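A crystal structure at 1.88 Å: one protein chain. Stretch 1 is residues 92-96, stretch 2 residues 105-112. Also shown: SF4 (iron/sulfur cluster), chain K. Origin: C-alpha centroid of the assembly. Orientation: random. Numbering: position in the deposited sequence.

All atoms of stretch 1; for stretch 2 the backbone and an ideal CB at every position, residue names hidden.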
# COMPACT_ATOMS: atom_id res chain seq x y z
N CYS A 92 12.42 5.42 -3.28
CA CYS A 92 13.07 4.89 -2.11
C CYS A 92 14.22 4.02 -2.48
O CYS A 92 14.03 3.08 -3.23
CB CYS A 92 12.06 4.03 -1.36
SG CYS A 92 10.49 4.80 -1.06
N LYS A 93 15.41 4.34 -1.95
CA LYS A 93 16.62 3.59 -2.21
C LYS A 93 16.70 2.39 -1.27
O LYS A 93 16.64 2.56 -0.03
CB LYS A 93 17.83 4.47 -2.02
CG LYS A 93 19.14 3.78 -2.51
CD LYS A 93 20.33 4.76 -2.60
CE LYS A 93 20.76 5.24 -1.20
NZ LYS A 93 22.12 5.84 -1.14
N PHE A 94 16.81 1.21 -1.85
CA PHE A 94 16.96 -0.02 -1.08
C PHE A 94 18.27 -0.71 -1.34
O PHE A 94 18.85 -0.63 -2.42
CB PHE A 94 15.88 -1.02 -1.44
CG PHE A 94 14.55 -0.75 -0.78
CD1 PHE A 94 13.82 0.31 -1.14
CD2 PHE A 94 14.07 -1.57 0.24
CE1 PHE A 94 12.61 0.57 -0.56
CE2 PHE A 94 12.87 -1.32 0.82
CZ PHE A 94 12.14 -0.24 0.43
N TYR A 95 18.68 -1.45 -0.33
CA TYR A 95 19.70 -2.47 -0.47
C TYR A 95 18.94 -3.66 -0.93
O TYR A 95 17.93 -4.03 -0.33
CB TYR A 95 20.32 -2.77 0.85
CG TYR A 95 21.12 -1.67 1.43
CD1 TYR A 95 22.19 -1.09 0.71
CD2 TYR A 95 20.89 -1.23 2.73
CE1 TYR A 95 22.94 -0.08 1.26
CE2 TYR A 95 21.66 -0.28 3.28
CZ TYR A 95 22.68 0.30 2.55
OH TYR A 95 23.43 1.31 3.11
N VAL A 96 19.40 -4.24 -2.03
CA VAL A 96 18.87 -5.49 -2.57
C VAL A 96 19.87 -6.58 -2.28
O VAL A 96 21.04 -6.54 -2.74
CB VAL A 96 18.60 -5.36 -4.08
CG1 VAL A 96 18.04 -6.73 -4.69
CG2 VAL A 96 17.60 -4.19 -4.29
N UNK A 105 16.06 -10.57 -0.16
CA UNK A 105 15.25 -9.54 0.49
C UNK A 105 15.82 -8.18 0.14
O UNK A 105 16.87 -8.09 -0.53
CB UNK A 105 15.21 -9.74 2.01
N UNK A 106 15.10 -7.16 0.59
CA UNK A 106 15.53 -5.78 0.42
C UNK A 106 15.33 -5.04 1.73
O UNK A 106 14.56 -5.46 2.61
CB UNK A 106 14.77 -5.10 -0.72
N UNK A 107 16.03 -3.92 1.87
CA UNK A 107 15.86 -3.06 3.01
C UNK A 107 16.27 -1.63 2.66
O UNK A 107 17.26 -1.41 1.94
CB UNK A 107 16.67 -3.58 4.20
N UNK A 108 15.58 -0.68 3.28
CA UNK A 108 15.83 0.73 2.98
C UNK A 108 17.25 1.08 3.35
O UNK A 108 17.72 0.73 4.41
CB UNK A 108 14.85 1.64 3.72
N UNK A 109 17.91 1.85 2.48
CA UNK A 109 19.22 2.35 2.81
C UNK A 109 19.13 3.47 3.84
O UNK A 109 20.00 3.56 4.68
CB UNK A 109 19.93 2.84 1.55
N UNK A 110 18.08 4.28 3.80
CA UNK A 110 17.87 5.38 4.77
C UNK A 110 19.08 6.34 4.75
O UNK A 110 19.77 6.58 5.75
CB UNK A 110 17.66 4.82 6.18
N UNK A 111 19.34 6.87 3.56
CA UNK A 111 20.45 7.77 3.29
C UNK A 111 19.94 9.01 2.53
O UNK A 111 20.60 9.50 1.61
CB UNK A 111 21.54 7.05 2.49
N UNK A 112 18.80 9.53 2.96
CA UNK A 112 18.23 10.74 2.35
C UNK A 112 18.14 11.83 3.41
O UNK A 112 17.18 11.89 4.17
CB UNK A 112 16.85 10.46 1.74
FE1 SF4 K . 7.03 1.67 -1.87
FE2 SF4 K . 9.08 3.44 -2.11
FE3 SF4 K . 9.04 1.27 -3.65
FE4 SF4 K . 7.20 3.27 -4.06
S1 SF4 K . 9.43 3.41 -4.43
S2 SF4 K . 6.82 0.95 -4.00
S3 SF4 K . 6.91 3.97 -1.91
S4 SF4 K . 9.26 1.29 -1.36

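Two antiparallel strands, 94-96 and 105-108, frame the contact, and the chain after 108 leaves the strand and continues past Lys93. At position 105, CA-to-CB points away and nothing of stretch 1 lies within 5.5 Å of the ideal CB, so many side chains would fit. The residue is Arg105, whose NH1 and NH2 both donate to a carboxylate oxygen of position 107, the NH2 contact being a salt bridge.

Position 106 pairs with Val96 without hydrogen bonds, and both side chains leave on the same face of the sheet. Its ideal CB lies 3.7 Å from Phe94 CD2, which favours a side chain with an aliphatic start. Glu106 meets this need with its CB, while its carboxylate leads away from stretch 1 to partners elsewhere in the structure.

Position 107 is held by its backbone: its N donates to Tyr95 O (2.9 Å) and its O accepts from Tyr95 N (2.7 Å). The CB shares a face with the Tyr95 side chain but comes no nearer than 4.7 Å, to Tyr95 O, so polar and apolar residues are both plausible. Glu107 is extended (chi1 and chi2 both t) and supplies the carboxylate that Arg105 grips, with Arg105 NH2 2.9 Å from Glu107 OE1.

At position 108, CB points sideways, 4.6 Å from Phe94 CE2, and a side chain with aliphatic carbon at CG, such as Met, Leu, Gln or Glu, could cover the ring. Gln108 does so: its CG sits over one face of Phe94, 4.2 Å from the ring centroid in a CH-pi contact.

Position 109 has phi/psi of -74/-34, and its N donates almost linearly to Lys93 O (2.9 Å). The ideal CB is 3.7 Å from Lys93 O and 3.9 Å from Tyr95 CZ, so a small residue suits the site. In Ala109 the methyl CB lies over one face of the Tyr95 ring, 4.0 Å from its centroid, and 3.7 Å from Lys93 CE. A water joins Tyr95 OH to Ala109 O.

Position 110 turns away, with positive phi (58°), where Gly, Asn or Asp would be expected most readily. The residue is Ala110; a water links its N to Lys93 O.

Position 111 points toward stretch 1, its ideal CB 3.9 Å from Lys93 NZ, inviting an acceptor: Asp, Glu, Asn or Gln. Gln111 accepts from Lys93 NZ through OE1 at 2.8 Å.

Position 112 also points toward stretch 1 but makes no contact, leaving the choice wide; it is Thr112.

Stretch 2 105-112: REEQAAQT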
# COMPACT_ATOMS: atom_id res chain seq x y z
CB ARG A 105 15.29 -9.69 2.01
CG ARG A 105 16.62 -9.34 2.58
CD ARG A 105 16.63 -9.52 4.05
NE ARG A 105 15.86 -8.50 4.76
CZ ARG A 105 16.36 -7.35 5.25
NH1 ARG A 105 17.60 -7.01 5.06
NH2 ARG A 105 15.57 -6.53 5.91
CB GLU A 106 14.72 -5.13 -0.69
CG GLU A 106 13.18 -5.24 -0.50
CD GLU A 106 12.60 -6.40 -1.25
OE1 GLU A 106 12.48 -6.33 -2.50
OE2 GLU A 106 12.25 -7.41 -0.61
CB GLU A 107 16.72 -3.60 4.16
CG GLU A 107 16.64 -2.76 5.44
CD GLU A 107 17.17 -3.42 6.71
OE1 GLU A 107 17.53 -4.63 6.73
OE2 GLU A 107 17.26 -2.69 7.73
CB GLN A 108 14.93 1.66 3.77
CG GLN A 108 13.45 1.53 3.46
CD GLN A 108 12.71 0.63 4.46
OE1 GLN A 108 13.15 -0.50 4.78
NE2 GLN A 108 11.55 1.14 4.96
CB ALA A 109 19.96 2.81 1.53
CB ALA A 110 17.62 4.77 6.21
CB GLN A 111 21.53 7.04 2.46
CG GLN A 111 22.23 5.94 3.26
CD GLN A 111 23.31 5.21 2.52
OE1 GLN A 111 23.26 5.04 1.32
NE2 GLN A 111 24.32 4.79 3.25
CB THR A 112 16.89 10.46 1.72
OG1 THR A 112 17.00 9.32 0.88
CG2 THR A 112 16.37 11.68 0.94
O HOH W 1 16.01 4.69 1.79
O HOH W 2 22.47 2.15 5.40
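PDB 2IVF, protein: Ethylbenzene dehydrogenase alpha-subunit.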